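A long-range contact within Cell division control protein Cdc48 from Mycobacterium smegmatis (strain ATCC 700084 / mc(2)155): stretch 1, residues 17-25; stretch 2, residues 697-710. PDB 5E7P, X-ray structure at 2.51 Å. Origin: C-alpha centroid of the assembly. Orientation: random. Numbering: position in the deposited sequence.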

# COMPACT_ATOMS: atom_id res chain seq x y z
N THR A 17 -2.63 -17.54 -15.49
CA THR A 17 -2.66 -16.38 -16.38
C THR A 17 -1.43 -16.36 -17.29
O THR A 17 -0.30 -16.49 -16.82
CB THR A 17 -2.74 -15.10 -15.57
N PRO A 18 -1.66 -16.20 -18.60
CA PRO A 18 -0.59 -16.16 -19.61
C PRO A 18 0.43 -15.05 -19.36
O PRO A 18 0.05 -13.90 -19.09
CB PRO A 18 -1.35 -15.91 -20.92
CG PRO A 18 -2.65 -15.32 -20.50
CD PRO A 18 -2.98 -15.98 -19.20
N LEU A 19 1.71 -15.39 -19.43
CA LEU A 19 2.77 -14.44 -19.14
C LEU A 19 3.22 -13.71 -20.40
O LEU A 19 4.02 -14.22 -21.19
CB LEU A 19 3.96 -15.15 -18.49
CG LEU A 19 5.05 -14.26 -17.88
CD1 LEU A 19 4.44 -13.26 -16.89
CD2 LEU A 19 6.12 -15.09 -17.21
N SER A 20 2.70 -12.50 -20.59
CA SER A 20 3.02 -11.70 -21.76
C SER A 20 4.48 -11.22 -21.72
O SER A 20 5.05 -11.06 -20.64
CB SER A 20 2.07 -10.51 -21.88
OG SER A 20 2.19 -9.66 -20.75
N HIS A 21 5.07 -11.01 -22.89
CA HIS A 21 6.47 -10.63 -22.98
C HIS A 21 6.80 -10.03 -24.34
O HIS A 21 6.12 -10.30 -25.33
CB HIS A 21 7.36 -11.86 -22.74
CG HIS A 21 7.18 -12.93 -23.77
ND1 HIS A 21 6.16 -13.86 -23.70
CD2 HIS A 21 7.87 -13.21 -24.90
CE1 HIS A 21 6.24 -14.67 -24.74
NE2 HIS A 21 7.27 -14.29 -25.49
N LEU A 22 7.86 -9.23 -24.39
CA LEU A 22 8.30 -8.62 -25.63
C LEU A 22 9.82 -8.52 -25.67
O LEU A 22 10.46 -8.31 -24.65
CB LEU A 22 7.71 -7.22 -25.78
CG LEU A 22 6.22 -7.10 -26.08
CD1 LEU A 22 5.77 -5.66 -25.92
CD2 LEU A 22 5.93 -7.60 -27.48
N ARG A 23 10.38 -8.69 -26.86
CA ARG A 23 11.80 -8.43 -27.07
C ARG A 23 11.95 -6.99 -27.53
O ARG A 23 11.32 -6.57 -28.49
CB ARG A 23 12.39 -9.38 -28.10
CG ARG A 23 13.90 -9.24 -28.27
CD ARG A 23 14.35 -9.77 -29.63
NE ARG A 23 13.97 -11.16 -29.84
CZ ARG A 23 14.04 -11.79 -31.01
NH1 ARG A 23 14.48 -11.15 -32.08
NH2 ARG A 23 13.67 -13.06 -31.10
N LEU A 24 12.79 -6.23 -26.83
CA LEU A 24 13.02 -4.84 -27.19
C LEU A 24 14.51 -4.57 -27.35
O LEU A 24 15.35 -5.41 -27.00
CB LEU A 24 12.44 -3.90 -26.13
CG LEU A 24 10.94 -3.96 -25.88
CD1 LEU A 24 10.55 -2.95 -24.81
CD2 LEU A 24 10.16 -3.71 -27.16
N THR A 25 14.84 -3.40 -27.88
CA THR A 25 16.23 -2.96 -27.96
C THR A 25 16.56 -2.16 -26.71
O THR A 25 15.83 -1.25 -26.33
CB THR A 25 16.47 -2.09 -29.21
OG1 THR A 25 15.93 -2.74 -30.37
CG2 THR A 25 17.96 -1.85 -29.42
N LEU A 697 -7.79 -3.58 -25.82
CA LEU A 697 -6.73 -2.62 -26.12
C LEU A 697 -5.36 -3.24 -25.84
O LEU A 697 -4.41 -3.03 -26.59
CB LEU A 697 -6.90 -1.36 -25.27
CG LEU A 697 -8.06 -0.44 -25.63
CD1 LEU A 697 -8.26 0.59 -24.53
CD2 LEU A 697 -7.80 0.24 -26.96
N ARG A 698 -5.29 -3.99 -24.75
CA ARG A 698 -4.09 -4.74 -24.38
C ARG A 698 -3.71 -5.72 -25.48
O ARG A 698 -2.56 -5.77 -25.92
CB ARG A 698 -4.35 -5.49 -23.07
CG ARG A 698 -3.32 -6.54 -22.70
CD ARG A 698 -3.90 -7.46 -21.64
NE ARG A 698 -2.89 -8.25 -20.94
CZ ARG A 698 -2.44 -9.43 -21.36
NH1 ARG A 698 -2.92 -9.96 -22.48
NH2 ARG A 698 -1.52 -10.07 -20.66
N GLU A 699 -4.69 -6.48 -25.94
CA GLU A 699 -4.47 -7.46 -26.99
C GLU A 699 -4.15 -6.78 -28.32
O GLU A 699 -3.31 -7.26 -29.08
CB GLU A 699 -5.69 -8.37 -27.14
CG GLU A 699 -5.48 -9.54 -28.09
CD GLU A 699 -4.37 -10.47 -27.63
OE1 GLU A 699 -4.13 -10.58 -26.41
OE2 GLU A 699 -3.74 -11.11 -28.51
N SER A 700 -4.83 -5.67 -28.60
CA SER A 700 -4.60 -4.92 -29.83
C SER A 700 -3.16 -4.42 -29.90
O SER A 700 -2.48 -4.58 -30.91
CB SER A 700 -5.56 -3.74 -29.95
OG SER A 700 -6.90 -4.19 -30.12
N ALA A 701 -2.71 -3.81 -28.81
CA ALA A 701 -1.36 -3.26 -28.73
C ALA A 701 -0.33 -4.37 -28.90
O ALA A 701 0.67 -4.19 -29.60
CB ALA A 701 -1.15 -2.53 -27.42
N MET A 702 -0.58 -5.51 -28.27
CA MET A 702 0.33 -6.65 -28.35
C MET A 702 0.35 -7.23 -29.76
O MET A 702 1.40 -7.63 -30.27
CB MET A 702 -0.06 -7.73 -27.33
CG MET A 702 0.78 -9.00 -27.42
SD MET A 702 2.53 -8.74 -27.07
CE MET A 702 2.58 -8.93 -25.30
N THR A 703 -0.82 -7.28 -30.40
CA THR A 703 -0.93 -7.75 -31.77
C THR A 703 -0.10 -6.87 -32.71
O THR A 703 0.54 -7.36 -33.64
CB THR A 703 -2.40 -7.78 -32.25
OG1 THR A 703 -3.13 -8.75 -31.49
CG2 THR A 703 -2.49 -8.13 -33.72
N ALA A 704 -0.09 -5.57 -32.44
CA ALA A 704 0.65 -4.62 -33.25
C ALA A 704 2.16 -4.71 -33.01
O ALA A 704 2.95 -4.62 -33.95
CB ALA A 704 0.16 -3.21 -33.00
N MET A 705 2.55 -4.87 -31.75
CA MET A 705 3.96 -4.98 -31.39
C MET A 705 4.60 -6.22 -32.00
O MET A 705 5.72 -6.18 -32.50
CB MET A 705 4.14 -4.98 -29.87
CG MET A 705 3.73 -3.69 -29.18
SD MET A 705 4.86 -2.32 -29.50
CE MET A 705 6.30 -2.82 -28.57
N ARG A 706 3.87 -7.34 -31.97
CA ARG A 706 4.37 -8.59 -32.53
C ARG A 706 4.41 -8.55 -34.05
O ARG A 706 5.32 -9.10 -34.68
CB ARG A 706 3.53 -9.78 -32.06
CG ARG A 706 3.60 -10.06 -30.56
CD ARG A 706 3.10 -11.47 -30.26
NE ARG A 706 2.87 -11.69 -28.84
CZ ARG A 706 3.83 -11.91 -27.94
NH1 ARG A 706 3.52 -12.11 -26.67
NH2 ARG A 706 5.11 -11.92 -28.32
N ARG A 707 3.41 -7.90 -34.65
CA ARG A 707 3.33 -7.79 -36.10
C ARG A 707 4.54 -7.05 -36.67
O ARG A 707 5.27 -7.58 -37.50
CB ARG A 707 2.04 -7.08 -36.53
CG ARG A 707 1.96 -6.82 -38.02
CD ARG A 707 0.66 -6.13 -38.41
NE ARG A 707 0.36 -4.99 -37.55
CZ ARG A 707 0.99 -3.82 -37.61
NH1 ARG A 707 1.97 -3.63 -38.48
NH2 ARG A 707 0.64 -2.84 -36.78
N SER A 708 4.74 -5.81 -36.22
CA SER A 708 5.90 -5.04 -36.62
C SER A 708 6.34 -4.11 -35.49
O SER A 708 5.59 -3.23 -35.08
CB SER A 708 5.61 -4.23 -37.88
OG SER A 708 6.74 -3.46 -38.26
N ILE A 709 7.56 -4.32 -35.00
CA ILE A 709 8.10 -3.53 -33.90
C ILE A 709 8.30 -2.06 -34.27
O ILE A 709 7.97 -1.16 -33.50
CB ILE A 709 9.42 -4.14 -33.38
CG1 ILE A 709 9.13 -5.32 -32.46
CG2 ILE A 709 10.24 -3.10 -32.63
CD1 ILE A 709 8.40 -4.94 -31.19
N ASP A 710 8.82 -1.82 -35.47
CA ASP A 710 9.10 -0.46 -35.92
C ASP A 710 7.86 0.23 -36.49
O ASP A 710 7.83 1.45 -36.60
CB ASP A 710 10.23 -0.46 -36.95
CG ASP A 710 11.52 -1.04 -36.39
OD1 ASP A 710 12.28 -0.28 -35.74
OD2 ASP A 710 11.78 -2.24 -36.60

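Pro18 to His21 are loop, and the strand begins at Leu22 and continues beyond Thr25; stretch 2 is the end of a helix that begins before Leu697 and runs to Arg707, followed by loop residues Ser708 to Asp710. The phi/psi values support this assignment: Leu22 at -144/145 and Leu24 at -127/170 are extended, whereas Ser708, at -148/118, is the first residue after the helix to leave helical values. Hydrogen bonds from the N of each residue i to the O of i-4 run unbroken from Ala701 N to Leu697 O (2.9 Å) through Ser708 N to Ala704 O (3.1 Å). Strand and helix axes approach to 9.8 Å, with their N-to-C directions 57° apart. The backbones therefore stay well separated, Leu22 CA lying 7.9 Å from Arg706 CA and Leu24 CA 8.4 Å from Ile709 CA, and side chains must bridge the gap.

Leu22 has the largest covered area, 77 Å². Its CA-to-CB bond points sideways, but the m, t rotamer (chi1 -71°, chi2 169°) brings its end nearer the helix. Leu22 packs against both methionines: its CD2 lies 3.6 Å from Met702 SD and 4.0 Å from Met705 CB, and its CD1 lies 3.9 Å from Met705 CE. Leu24, two residues along the strand, has nearly the same rotamer and places CD2 4.2 Å from the same Met705 CE. The CA-to-CB bond of Met705 points toward stretch 1, and its CE is near both leucines, joining them in one apolar cluster. Met702 extends the packing into the loop: its CE lies 3.8 Å from Ser20 CB and 3.8 Å from His21 O.

Arg706, itself exposed, reaches the loop beside this packing. Its CA-to-CB bond also points sideways, yet the extended chi2 and chi3 (-163° and -168°) carry the guanidinium to stretch 1, where NH1 lies 3.4 Å from His21 O. Arg706 NH1 also sits over one face of the His21 ring, 4.2 Å from His21 CE1. The ring itself is tethered within its own stretch by a weak hydrogen bond from His21 ND1 to Leu19 O (3.3 Å), whose N-H...acceptor angle of 174° is nearly linear.

Two further contacts involve Arg698 and Ile709. Arg698 reaches the loop with NH2 3.7 Å from Ser20 OG, a hydroxyl already hydrogen-bonded elsewhere in the structure. Beyond the helix, the CA-to-CB bond of Ile709 points toward stretch 1, and its CD1 comes 4.3 Å from Arg23 O. Across the 418 Å² of buried surface, the evidence is strongest for apolar packing.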